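Local coordinates for protein NADH dehydrogenase, putative (Plasmodium falciparum, PDB 5JWC) that probably oxidises NADH and passes its electrons through bound FAD to ubiquinone, as a type II NADH dehydrogenase, and is bound here by the inhibitor RYL-552, at residues D53-S58 / C97-Q102; N236-F241 / S460-G465; Q243-F248 / Q468-L473. All blocks are in the same frame, centred on the assembly; numbering follows the deposited sequence.

Contact 1 (D53-S58 / C97-Q102); sequences DVTLIS and CGNYLQ. With FAD (flavin-adenine dinucleotide), chain C.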
loop_
_atom_site.group_PDB
_atom_site.type_symbol
_atom_site.label_atom_id
_atom_site.label_comp_id
_atom_site.label_asym_id
_atom_site.label_seq_id
_atom_site.Cartn_x
_atom_site.Cartn_y
_atom_site.Cartn_z
ATOM N N ASP A 53 19.299 26.512 12.542
ATOM C CA ASP A 53 18.371 26.430 11.427
ATOM C C ASP A 53 18.651 25.154 10.649
ATOM O O ASP A 53 19.635 25.063 9.909
ATOM C CB ASP A 53 18.488 27.644 10.515
ATOM C CG ASP A 53 17.527 27.579 9.345
ATOM O OD1 ASP A 53 16.303 27.447 9.586
ATOM O OD2 ASP A 53 18.000 27.646 8.189
ATOM N N VAL A 54 17.781 24.166 10.832
ATOM C CA VAL A 54 18.040 22.812 10.352
ATOM C C VAL A 54 17.190 22.460 9.148
ATOM O O VAL A 54 15.956 22.567 9.196
ATOM C CB VAL A 54 17.768 21.783 11.454
ATOM C CG1 VAL A 54 18.041 20.353 10.947
ATOM C CG2 VAL A 54 18.580 22.112 12.715
ATOM N N THR A 55 17.852 22.020 8.079
ATOM C CA THR A 55 17.134 21.487 6.936
ATOM C C THR A 55 17.584 20.061 6.645
ATOM O O THR A 55 18.781 19.799 6.499
ATOM C CB THR A 55 17.332 22.369 5.667
ATOM O OG1 THR A 55 16.959 23.721 5.964
ATOM C CG2 THR A 55 16.477 21.871 4.528
ATOM N N LEU A 56 16.630 19.137 6.573
ATOM C CA LEU A 56 16.947 17.792 6.160
ATOM C C LEU A 56 16.625 17.629 4.690
ATOM O O LEU A 56 15.542 18.010 4.209
ATOM C CB LEU A 56 16.202 16.755 7.011
ATOM C CG LEU A 56 16.674 15.300 6.857
ATOM C CD1 LEU A 56 16.434 14.552 8.203
ATOM C CD2 LEU A 56 15.966 14.578 5.717
ATOM N N ILE A 57 17.581 17.054 3.980
ATOM C CA ILE A 57 17.469 16.860 2.559
ATOM C C ILE A 57 17.610 15.381 2.224
ATOM O O ILE A 57 18.620 14.757 2.549
ATOM C CB ILE A 57 18.551 17.671 1.825
ATOM C CG1 ILE A 57 18.345 19.155 2.104
ATOM C CG2 ILE A 57 18.466 17.427 0.354
ATOM C CD1 ILE A 57 19.430 20.013 1.551
ATOM N N SER A 58 16.601 14.829 1.568
ATOM C CA SER A 58 16.605 13.424 1.184
ATOM C C SER A 58 15.571 13.186 0.102
ATOM O O SER A 58 14.528 13.835 0.113
ATOM C CB SER A 58 16.308 12.537 2.398
ATOM O OG SER A 58 16.187 11.193 1.995
ATOM N N CYS A 97 11.070 25.307 14.621
ATOM C CA CYS A 97 10.840 24.305 13.591
ATOM C C CYS A 97 12.062 24.003 12.741
ATOM O O CYS A 97 12.964 24.832 12.587
ATOM C CB CYS A 97 9.695 24.750 12.669
ATOM S SG CYS A 97 8.142 25.033 13.539
ATOM N N GLY A 98 12.069 22.806 12.172
ATOM C CA GLY A 98 13.040 22.456 11.162
ATOM C C GLY A 98 12.360 22.460 9.811
ATOM O O GLY A 98 11.145 22.657 9.716
ATOM N N ASN A 99 13.148 22.221 8.772
ATOM C CA ASN A 99 12.657 22.181 7.408
ATOM C C ASN A 99 13.043 20.881 6.722
ATOM O O ASN A 99 14.015 20.228 7.113
ATOM C CB ASN A 99 13.235 23.360 6.629
ATOM C CG ASN A 99 12.920 24.686 7.293
ATOM O OD1 ASN A 99 11.848 25.251 7.091
ATOM N ND2 ASN A 99 13.844 25.164 8.133
ATOM N N TYR A 100 12.299 20.517 5.690
ATOM C CA TYR A 100 12.632 19.344 4.906
ATOM C C TYR A 100 12.443 19.642 3.424
ATOM O O TYR A 100 11.464 20.262 3.040
ATOM C CB TYR A 100 11.778 18.126 5.312
ATOM C CG TYR A 100 11.857 17.025 4.262
ATOM C CD1 TYR A 100 13.005 16.248 4.110
ATOM C CD2 TYR A 100 10.811 16.819 3.372
ATOM C CE1 TYR A 100 13.093 15.266 3.122
ATOM C CE2 TYR A 100 10.886 15.859 2.394
ATOM C CZ TYR A 100 12.024 15.084 2.264
ATOM O OH TYR A 100 12.064 14.125 1.266
ATOM N N LEU A 101 13.361 19.164 2.594
ATOM C CA LEU A 101 13.274 19.347 1.152
ATOM C C LEU A 101 13.459 18.003 0.462
ATOM O O LEU A 101 14.403 17.274 0.775
ATOM C CB LEU A 101 14.340 20.339 0.652
ATOM C CG LEU A 101 14.159 21.797 1.049
ATOM C CD1 LEU A 101 15.330 22.628 0.534
ATOM C CD2 LEU A 101 12.812 22.334 0.516
ATOM N N GLN A 102 12.566 17.659 -0.463
ATOM C CA GLN A 102 12.704 16.390 -1.158
ATOM C C GLN A 102 13.644 16.527 -2.338
ATOM O O GLN A 102 13.224 16.778 -3.468
ATOM C CB GLN A 102 11.357 15.856 -1.617
ATOM C CG GLN A 102 11.462 14.441 -2.153
ATOM C CD GLN A 102 10.113 13.778 -2.301
ATOM O OE1 GLN A 102 9.905 12.658 -1.826
ATOM N NE2 GLN A 102 9.190 14.456 -2.961
HETATM P PA FAD C . 19.941 4.713 5.926
HETATM O O1A FAD C . 19.818 3.709 4.816
HETATM O O2A FAD C . 19.142 4.380 7.136
HETATM O O5B FAD C . 19.557 6.183 5.395
HETATM C C5B FAD C . 20.193 6.761 4.278
HETATM C C4B FAD C . 19.312 7.918 3.836
HETATM O O4B FAD C . 20.012 8.703 2.893
HETATM C C3B FAD C . 18.034 7.422 3.153
HETATM O O3B FAD C . 16.960 8.238 3.566
HETATM C C2B FAD C . 18.291 7.698 1.689
HETATM O O2B FAD C . 17.085 7.956 1.008
HETATM C C1B FAD C . 19.147 8.954 1.808
HETATM N N9A FAD C . 19.981 9.256 0.642
HETATM C C8A FAD C . 20.617 8.374 -0.200
HETATM N N7A FAD C . 21.290 9.103 -1.125
HETATM C C5A FAD C . 21.095 10.418 -0.882
HETATM C C6A FAD C . 21.552 11.560 -1.521
HETATM N N6A FAD C . 22.404 11.464 -2.541
HETATM N N1A FAD C . 21.187 12.791 -1.027
HETATM C C2A FAD C . 20.374 12.882 0.088
HETATM N N3A FAD C . 19.919 11.738 0.717
HETATM C C4A FAD C . 20.272 10.528 0.229
HETATM N N1 FAD C . 20.731 -2.630 11.865
HETATM C C2 FAD C . 20.654 -2.988 13.184
HETATM O O2 FAD C . 21.364 -2.417 14.004
HETATM N N3 FAD C . 19.774 -3.972 13.603
HETATM C C4 FAD C . 18.950 -4.613 12.717
HETATM O O4 FAD C . 18.167 -5.481 13.126
HETATM C C4X FAD C . 19.008 -4.250 11.377
HETATM N N5 FAD C . 18.200 -4.865 10.446
HETATM C C5X FAD C . 18.277 -4.482 9.112
HETATM C C6 FAD C . 17.451 -5.081 8.179
HETATM C C7 FAD C . 17.507 -4.721 6.837
HETATM C C7M FAD C . 16.592 -5.413 5.853
HETATM C C8 FAD C . 18.392 -3.734 6.424
HETATM C C8M FAD C . 18.472 -3.331 4.982
HETATM C C9 FAD C . 19.225 -3.125 7.365
HETATM C C9A FAD C . 19.165 -3.491 8.707
HETATM N N10 FAD C . 19.981 -2.886 9.647
HETATM C C10 FAD C . 19.899 -3.255 10.964
HETATM C "C1'" FAD C . 20.994 -1.853 9.249
HETATM C "C2'" FAD C . 20.508 -0.426 9.243
HETATM O "O2'" FAD C . 19.389 -0.332 8.405
HETATM C "C3'" FAD C . 21.612 0.422 8.637
HETATM O "O3'" FAD C . 22.831 0.219 9.315
HETATM C "C4'" FAD C . 21.158 1.867 8.755
HETATM O "O4'" FAD C . 20.146 2.037 7.796
HETATM C "C5'" FAD C . 22.282 2.864 8.520
HETATM O "O5'" FAD C . 21.748 4.154 8.734
HETATM P P FAD C . 22.116 5.347 7.716
HETATM O O1P FAD C . 21.505 6.633 8.224
HETATM O O2P FAD C . 23.614 5.360 7.590
HETATM O O3P FAD C . 21.505 4.877 6.290
HETATM O O HOH W 1 15.623 24.672 12.645
#
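The Y100 ring lies obliquely beside L56 and S58, its CD1 side against L56 while its hydroxyl reaches S58. L56 O comes within 3.1 Å of Y100 CD1, while the CD2 branch of L56 packs on that same Y100 CD1 at 3.8 Å. Farther along, Y100 OH gives its proton to S58 O (2.7 Å), approaching 34° out of the carbonyl plane. Strand alternation puts Y100 on the L56 face, and a chi1 of 165° sets CG anti to the backbone N, beside the carbonyl carbon, from where the ring runs on to S58. At the other end the two flat groups are the D53 carboxylate and the N99 amide, with planes 64° apart; D53 OD1 and N99 ND2 are 3.7 Å from each other, a loose approach.

Between these ends runs a parallel beta ladder pairing T55 with N99, L56 with Y100 and I57 with L101. N99 N donates to V54 O at 2.9 Å, L56 N to N99 O at 2.9 Å, and L101 N to L56 O at 2.9 Å; S58 N to L101 O, at 3.4 Å, is weak. A water extends the pairing, accepting from V54 N and donating to C97 O. S58 OG is bonded elsewhere, to S36 OG and R60 N, and S36 also holds FAD, so I57 and S58, which line the FAD pocket, tie this part of the segment to the cofactor.

The ladder is part of the Rossmann-type FAD-binding sheet. Strand 30-34 pairs with the other edge of strand 53-57, L44 of helix 38-46 packs on V54 and L56, L127 of strand 124-128 meets I57 and L101, and E173 of the second subunit packs on Y100.

Contact 2 (N236-F241 / S460-G465); sequences NLLPTF and SLAYIG. With 4W0 (5-fluoro-3-methyl-2-{4-[4-(trifluoromethoxy)benzyl]phenyl}quinolin-4(1H)-one), chain M.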
loop_
_atom_site.group_PDB
_atom_site.type_symbol
_atom_site.label_atom_id
_atom_site.label_comp_id
_atom_site.label_asym_id
_atom_site.label_seq_id
_atom_site.Cartn_x
_atom_site.Cartn_y
_atom_site.Cartn_z
ATOM N N ASN A 236 27.881 -21.224 8.411
ATOM C CA ASN A 236 26.893 -20.880 9.437
ATOM C C ASN A 236 25.806 -19.894 8.982
ATOM O O ASN A 236 26.117 -18.838 8.440
ATOM C CB ASN A 236 27.594 -20.259 10.654
ATOM C CG ASN A 236 28.412 -21.266 11.460
ATOM O OD1 ASN A 236 28.227 -22.468 11.353
ATOM N ND2 ASN A 236 29.301 -20.759 12.298
ATOM N N LEU A 237 24.540 -20.206 9.252
ATOM C CA LEU A 237 23.523 -19.151 9.218
ATOM C C LEU A 237 23.773 -18.267 10.448
ATOM O O LEU A 237 24.231 -18.771 11.474
ATOM C CB LEU A 237 22.121 -19.735 9.251
ATOM C CG LEU A 237 21.835 -20.668 8.081
ATOM C CD1 LEU A 237 20.447 -21.274 8.238
ATOM C CD2 LEU A 237 21.967 -19.870 6.794
ATOM N N LEU A 238 23.464 -16.975 10.350
ATOM C CA LEU A 238 23.718 -16.019 11.429
ATOM C C LEU A 238 25.154 -16.133 11.969
ATOM O O LEU A 238 25.342 -16.401 13.160
ATOM C CB LEU A 238 22.716 -16.215 12.579
ATOM C CG LEU A 238 21.227 -16.042 12.280
ATOM C CD1 LEU A 238 20.411 -16.194 13.549
ATOM C CD2 LEU A 238 20.981 -14.671 11.622
ATOM N N PRO A 239 26.165 -15.941 11.096
ATOM C CA PRO A 239 27.558 -16.167 11.510
ATOM C C PRO A 239 28.063 -15.157 12.553
ATOM O O PRO A 239 28.992 -15.480 13.286
ATOM C CB PRO A 239 28.346 -16.042 10.194
ATOM C CG PRO A 239 27.510 -15.124 9.329
ATOM C CD PRO A 239 26.068 -15.503 9.686
ATOM N N THR A 240 27.446 -13.983 12.653
ATOM C CA THR A 240 27.864 -13.004 13.664
ATOM C C THR A 240 27.246 -13.241 15.047
ATOM O O THR A 240 27.567 -12.536 16.001
ATOM C CB THR A 240 27.514 -11.578 13.229
ATOM O OG1 THR A 240 26.088 -11.442 13.188
ATOM C CG2 THR A 240 28.096 -11.266 11.839
ATOM N N PHE A 241 26.349 -14.211 15.141
ATOM C CA PHE A 241 25.764 -14.622 16.416
ATOM C C PHE A 241 26.653 -15.747 16.961
ATOM O O PHE A 241 27.667 -16.090 16.347
ATOM C CB PHE A 241 24.311 -15.111 16.238
ATOM C CG PHE A 241 23.316 -14.021 15.922
ATOM C CD1 PHE A 241 22.262 -13.760 16.783
ATOM C CD2 PHE A 241 23.428 -13.264 14.767
ATOM C CE1 PHE A 241 21.329 -12.758 16.496
ATOM C CE2 PHE A 241 22.508 -12.258 14.471
ATOM C CZ PHE A 241 21.460 -12.003 15.333
ATOM N N SER A 460 21.844 -8.264 19.627
ATOM C CA SER A 460 21.155 -8.508 18.371
ATOM C C SER A 460 20.053 -9.532 18.561
ATOM O O SER A 460 20.150 -10.402 19.436
ATOM C CB SER A 460 22.124 -9.004 17.306
ATOM O OG SER A 460 23.259 -8.161 17.216
ATOM N N LEU A 461 19.039 -9.434 17.704
ATOM C CA LEU A 461 17.849 -10.258 17.761
ATOM C C LEU A 461 17.544 -10.768 16.369
ATOM O O LEU A 461 17.716 -10.038 15.393
ATOM C CB LEU A 461 16.641 -9.434 18.239
ATOM C CG LEU A 461 16.030 -9.742 19.585
ATOM C CD1 LEU A 461 17.058 -9.211 20.583
ATOM C CD2 LEU A 461 14.719 -9.012 19.758
ATOM N N ALA A 462 17.023 -11.984 16.272
ATOM C CA ALA A 462 16.559 -12.475 14.977
ATOM C C ALA A 462 15.370 -13.416 15.111
ATOM O O ALA A 462 15.343 -14.272 15.997
ATOM C CB ALA A 462 17.700 -13.165 14.234
ATOM N N TYR A 463 14.379 -13.255 14.235
ATOM C CA TYR A 463 13.273 -14.203 14.149
ATOM C C TYR A 463 13.620 -15.311 13.153
ATOM O O TYR A 463 14.022 -15.025 12.018
ATOM C CB TYR A 463 11.968 -13.508 13.739
ATOM C CG TYR A 463 10.829 -14.500 13.642
ATOM C CD1 TYR A 463 10.298 -15.082 14.787
ATOM C CD2 TYR A 463 10.310 -14.879 12.411
ATOM C CE1 TYR A 463 9.267 -16.006 14.715
ATOM C CE2 TYR A 463 9.279 -15.819 12.323
ATOM C CZ TYR A 463 8.763 -16.371 13.482
ATOM O OH TYR A 463 7.748 -17.296 13.435
ATOM N N ILE A 464 13.499 -16.575 13.565
ATOM C CA ILE A 464 13.983 -17.668 12.709
ATOM C C ILE A 464 12.909 -18.706 12.351
ATOM O O ILE A 464 13.221 -19.808 11.871
ATOM C CB ILE A 464 15.213 -18.399 13.346
ATOM C CG1 ILE A 464 14.822 -19.173 14.609
ATOM C CG2 ILE A 464 16.362 -17.402 13.639
ATOM C CD1 ILE A 464 15.917 -20.118 15.090
ATOM N N GLY A 465 11.647 -18.344 12.557
ATOM C CA GLY A 465 10.545 -19.153 12.071
ATOM C C GLY A 465 9.865 -19.982 13.147
ATOM O O GLY A 465 10.487 -20.380 14.143
HETATM C C1 4W0 M . 8.162 -11.845 13.937
HETATM C C2 4W0 M . 7.406 -12.868 13.342
HETATM C C3 4W0 M . 6.520 -13.635 14.118
HETATM C C4 4W0 M . 6.380 -13.397 15.498
HETATM C C5 4W0 M . 7.133 -12.375 16.092
HETATM C C6 4W0 M . 8.015 -11.601 15.326
HETATM O O1 4W0 M . 3.528 -25.097 10.984
HETATM C C7 4W0 M . 5.427 -14.224 16.317
HETATM C C8 4W0 M . 4.662 -15.288 15.687
HETATM C C9 4W0 M . 4.821 -15.527 14.235
HETATM C C10 4W0 M . 4.114 -16.617 13.461
HETATM C C11 4W0 M . 4.337 -17.959 13.774
HETATM C C12 4W0 M . 3.733 -18.976 13.044
HETATM C C13 4W0 M . 2.933 -18.615 11.982
HETATM C C14 4W0 M . 2.735 -17.304 11.648
HETATM C C15 4W0 M . 3.332 -16.293 12.371
HETATM O O2 4W0 M . 5.294 -14.017 17.504
HETATM N N 4W0 M . 5.737 -14.720 13.473
HETATM C C16 4W0 M . 2.208 -19.582 11.096
HETATM C C17 4W0 M . 2.606 -21.032 11.076
HETATM C C18 4W0 M . 3.915 -21.413 10.815
HETATM C C19 4W0 M . 4.227 -22.772 10.792
HETATM C C20 4W0 M . 3.220 -23.721 10.998
HETATM C C21 4W0 M . 1.909 -23.330 11.246
HETATM C C22 4W0 M . 1.605 -21.983 11.277
HETATM C C23 4W0 M . 3.711 -16.106 16.529
HETATM F F1 4W0 M . 7.000 -12.140 17.398
HETATM C C24 4W0 M . 3.977 -25.639 12.202
HETATM F F2 4W0 M . 5.150 -25.074 12.503
HETATM F F3 4W0 M . 4.150 -26.964 12.066
HETATM F F4 4W0 M . 3.070 -25.377 13.154
#
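A type I beta turn from L238 to F241, in the loop between strand 227-232 and helix 243-255, presses its two apolar ends against strand 460-465, the first strand of the antiparallel sheet in the C-terminal part. The turn is closed by F241 N donating to L238 O at 3.1 Å, and both side chains point toward the strand. Within the turn, L238 CD1 sits over the centre of the F241 ring, 4.2 Å above its plane, so leucine and ring meet the strand as one unit.

F241, with CG anti to its carbonyl carbon (chi1 -71°), reaches across with the end of its ring: F241 CZ lies 3.7 Å from S460 CB, approaching it obliquely. A462 CB is shared, touched by F241 CZ at 4.1 Å and by L238 CD1 also at 4.1 Å. The same methyl, L238 CD1, continues to I464 CG2 at 4.2 Å.

Alternation along the strand sends Y463 to the opposite side, where one ring face takes the quinolone of the inhibitor, with its C2 atom 3.5 Å above the Y463 plane. Y463 OH is hydrogen-bonded to D209 and to H467 N.

The contact is carbon-to-carbon packing, the ring also nearing the backbone of S460 and L461. The strand is held by pairing with V470 and D472, the turn by its own bond and L238's backbone bond to G196, so packing links separately held parts.

Contact 3 (Q243-F248 / Q468-L473); sequences QNISDF and QVVADL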
loop_
_atom_site.group_PDB
_atom_site.type_symbol
_atom_site.label_atom_id
_atom_site.label_comp_id
_atom_site.label_asym_id
_atom_site.label_seq_id
_atom_site.Cartn_x
_atom_site.Cartn_y
_atom_site.Cartn_z
ATOM N N GLN A 243 27.785 -19.705 18.056
ATOM C CA GLN A 243 27.759 -20.967 17.347
ATOM C C GLN A 243 26.514 -21.760 17.706
ATOM O O GLN A 243 25.916 -22.399 16.845
ATOM C CB GLN A 243 29.037 -21.771 17.641
ATOM C CG GLN A 243 29.144 -23.085 16.861
ATOM C CD GLN A 243 29.131 -22.877 15.343
ATOM O OE1 GLN A 243 29.901 -22.080 14.800
ATOM N NE2 GLN A 243 28.239 -23.585 14.659
ATOM N N ASN A 244 26.102 -21.708 18.966
ATOM C CA ASN A 244 24.880 -22.391 19.377
ATOM C C ASN A 244 23.643 -21.806 18.678
ATOM O O ASN A 244 22.716 -22.545 18.317
ATOM C CB ASN A 244 24.699 -22.324 20.901
ATOM C CG ASN A 244 25.488 -23.401 21.627
ATOM O OD1 ASN A 244 25.763 -24.459 21.071
ATOM N ND2 ASN A 244 25.840 -23.141 22.877
ATOM N N ILE A 245 23.619 -20.482 18.502
ATOM C CA ILE A 245 22.508 -19.854 17.784
ATOM C C ILE A 245 22.518 -20.270 16.311
ATOM O O ILE A 245 21.471 -20.619 15.753
ATOM C CB ILE A 245 22.527 -18.313 17.933
ATOM C CG1 ILE A 245 21.966 -17.949 19.314
ATOM C CG2 ILE A 245 21.678 -17.632 16.820
ATOM C CD1 ILE A 245 22.107 -16.505 19.698
ATOM N N SER A 246 23.690 -20.260 15.682
ATOM C CA SER A 246 23.809 -20.724 14.295
ATOM C C SER A 246 23.323 -22.166 14.110
ATOM O O SER A 246 22.590 -22.465 13.161
ATOM C CB SER A 246 25.255 -20.612 13.811
ATOM O OG SER A 246 25.664 -19.265 13.792
ATOM N N ASP A 247 23.703 -23.058 15.019
ATOM C CA ASP A 247 23.282 -24.460 14.896
ATOM C C ASP A 247 21.777 -24.594 15.101
ATOM O O ASP A 247 21.113 -25.358 14.407
ATOM C CB ASP A 247 23.994 -25.370 15.903
ATOM C CG ASP A 247 25.497 -25.365 15.756
ATOM O OD1 ASP A 247 26.005 -25.124 14.644
ATOM O OD2 ASP A 247 26.174 -25.630 16.775
ATOM N N PHE A 248 21.250 -23.894 16.099
ATOM C CA PHE A 248 19.814 -23.930 16.374
ATOM C C PHE A 248 19.001 -23.384 15.191
ATOM O O PHE A 248 17.935 -23.918 14.860
ATOM C CB PHE A 248 19.484 -23.146 17.644
ATOM C CG PHE A 248 18.018 -23.047 17.932
ATOM C CD1 PHE A 248 17.244 -24.188 18.061
ATOM C CD2 PHE A 248 17.411 -21.811 18.084
ATOM C CE1 PHE A 248 15.888 -24.092 18.328
ATOM C CE2 PHE A 248 16.069 -21.709 18.357
ATOM C CZ PHE A 248 15.299 -22.845 18.473
ATOM N N GLN A 468 10.033 -19.095 16.844
ATOM C CA GLN A 468 11.358 -19.083 17.462
ATOM C C GLN A 468 12.142 -17.783 17.209
ATOM O O GLN A 468 12.383 -17.374 16.061
ATOM C CB GLN A 468 12.175 -20.282 16.974
ATOM C CG GLN A 468 11.443 -21.610 17.039
ATOM C CD GLN A 468 10.958 -21.941 18.445
ATOM O OE1 GLN A 468 11.737 -21.951 19.397
ATOM N NE2 GLN A 468 9.661 -22.206 18.580
ATOM N N VAL A 469 12.521 -17.141 18.304
ATOM C CA VAL A 469 13.377 -15.973 18.277
ATOM C C VAL A 469 14.707 -16.298 18.961
ATOM O O VAL A 469 14.729 -16.950 20.008
ATOM C CB VAL A 469 12.715 -14.772 18.977
ATOM C CG1 VAL A 469 13.747 -13.671 19.265
ATOM C CG2 VAL A 469 11.544 -14.217 18.120
ATOM N N VAL A 470 15.809 -15.876 18.351
ATOM C CA VAL A 470 17.114 -15.978 18.993
ATOM C C VAL A 470 17.645 -14.584 19.303
ATOM O O VAL A 470 17.293 -13.605 18.631
ATOM C CB VAL A 470 18.127 -16.734 18.133
ATOM C CG1 VAL A 470 17.646 -18.161 17.893
ATOM C CG2 VAL A 470 18.347 -15.999 16.799
ATOM N N ALA A 471 18.472 -14.490 20.336
ATOM C CA ALA A 471 19.063 -13.207 20.689
ATOM C C ALA A 471 20.456 -13.416 21.256
ATOM O O ALA A 471 20.677 -14.301 22.086
ATOM C CB ALA A 471 18.195 -12.468 21.676
ATOM N N ASP A 472 21.386 -12.602 20.776
ATOM C CA ASP A 472 22.773 -12.606 21.215
ATOM C C ASP A 472 22.995 -11.269 21.906
ATOM O O ASP A 472 23.155 -10.254 21.240
ATOM C CB ASP A 472 23.701 -12.802 20.010
ATOM C CG ASP A 472 25.179 -12.745 20.367
ATOM O OD1 ASP A 472 26.004 -12.677 19.423
ATOM O OD2 ASP A 472 25.524 -12.747 21.565
ATOM N N LEU A 473 22.940 -11.264 23.239
ATOM C CA LEU A 473 22.991 -10.031 24.019
ATOM C C LEU A 473 24.228 -9.998 24.913
ATOM O O LEU A 473 24.885 -11.023 25.091
ATOM C CB LEU A 473 21.728 -9.898 24.866
ATOM C CG LEU A 473 20.426 -9.979 24.068
ATOM C CD1 LEU A 473 19.264 -10.141 25.010
ATOM C CD2 LEU A 473 20.234 -8.724 23.207
#
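V470 meets the helix with both methyl branches. Its CG2 lies 3.7 Å from I245 CG2, and its CG1 lies 3.7 Å from F248 CD2, at the edge of the ring. F248 CG, anti to the backbone N (chi1 175°), carries the ring out rim first: the same edge reaches Q468, with F248 CZ 3.8 Å from Q468 OE1 and the ring and amide planes 84° apart. I245 extends the other way along the strand, its CD1 reaching A471 O at 3.6 Å and D472 CB at 4.0 Å.

The two helix residues are three positions apart and so fall on one face. Their helix, 243-255, runs nearly antiparallel to strand 468-473 (166° between the segment axes, 9.3 Å at closest approach), and the inward-pointing Q468, V470 and D472 put it along one face of the three-stranded antiparallel sheet, of which 468-473 is the middle strand. This joins the nucleotide-disulphide oxidoreductase part of the chain to the NDH2 C-terminal part.

In the next shell, Q468 is held by hydrogen bonds at both ends of its amide, OE1 to G481 N and NE2 to N466 O, which fixes the rotation of the group beside F248. I464 of strand 460-465 packs on both F248 and V470. On the helix's far side, Q243 NE2 donates to D247 OD1 at 2.7 Å, while Q243 OE1 accepts from N236 ND2 in the preceding loop.

In the fold
Contact 1 stands apart, its centre about 37 Å from the centre of contact 2 and about 41 Å from that of contact 3, on the other side of the chain's centre. It is a buried ladder held by backbone hydrogen bonds inside the FAD-binding sheet. Contacts 2 and 3 have centres about 6 Å apart and join the same elements: the 236-241 loop runs into helix 243-255, and strands 460-465 and 468-473 are neighbours in one sheet. Probable hydrogen bonds from S246 OG to L237 O and from D472 N to S460 O link them. Both rely on apolar side chains, but contact 2 is buried whereas contact 3 is only partly so, with partly exposed F248, Q468 and D472 taking part.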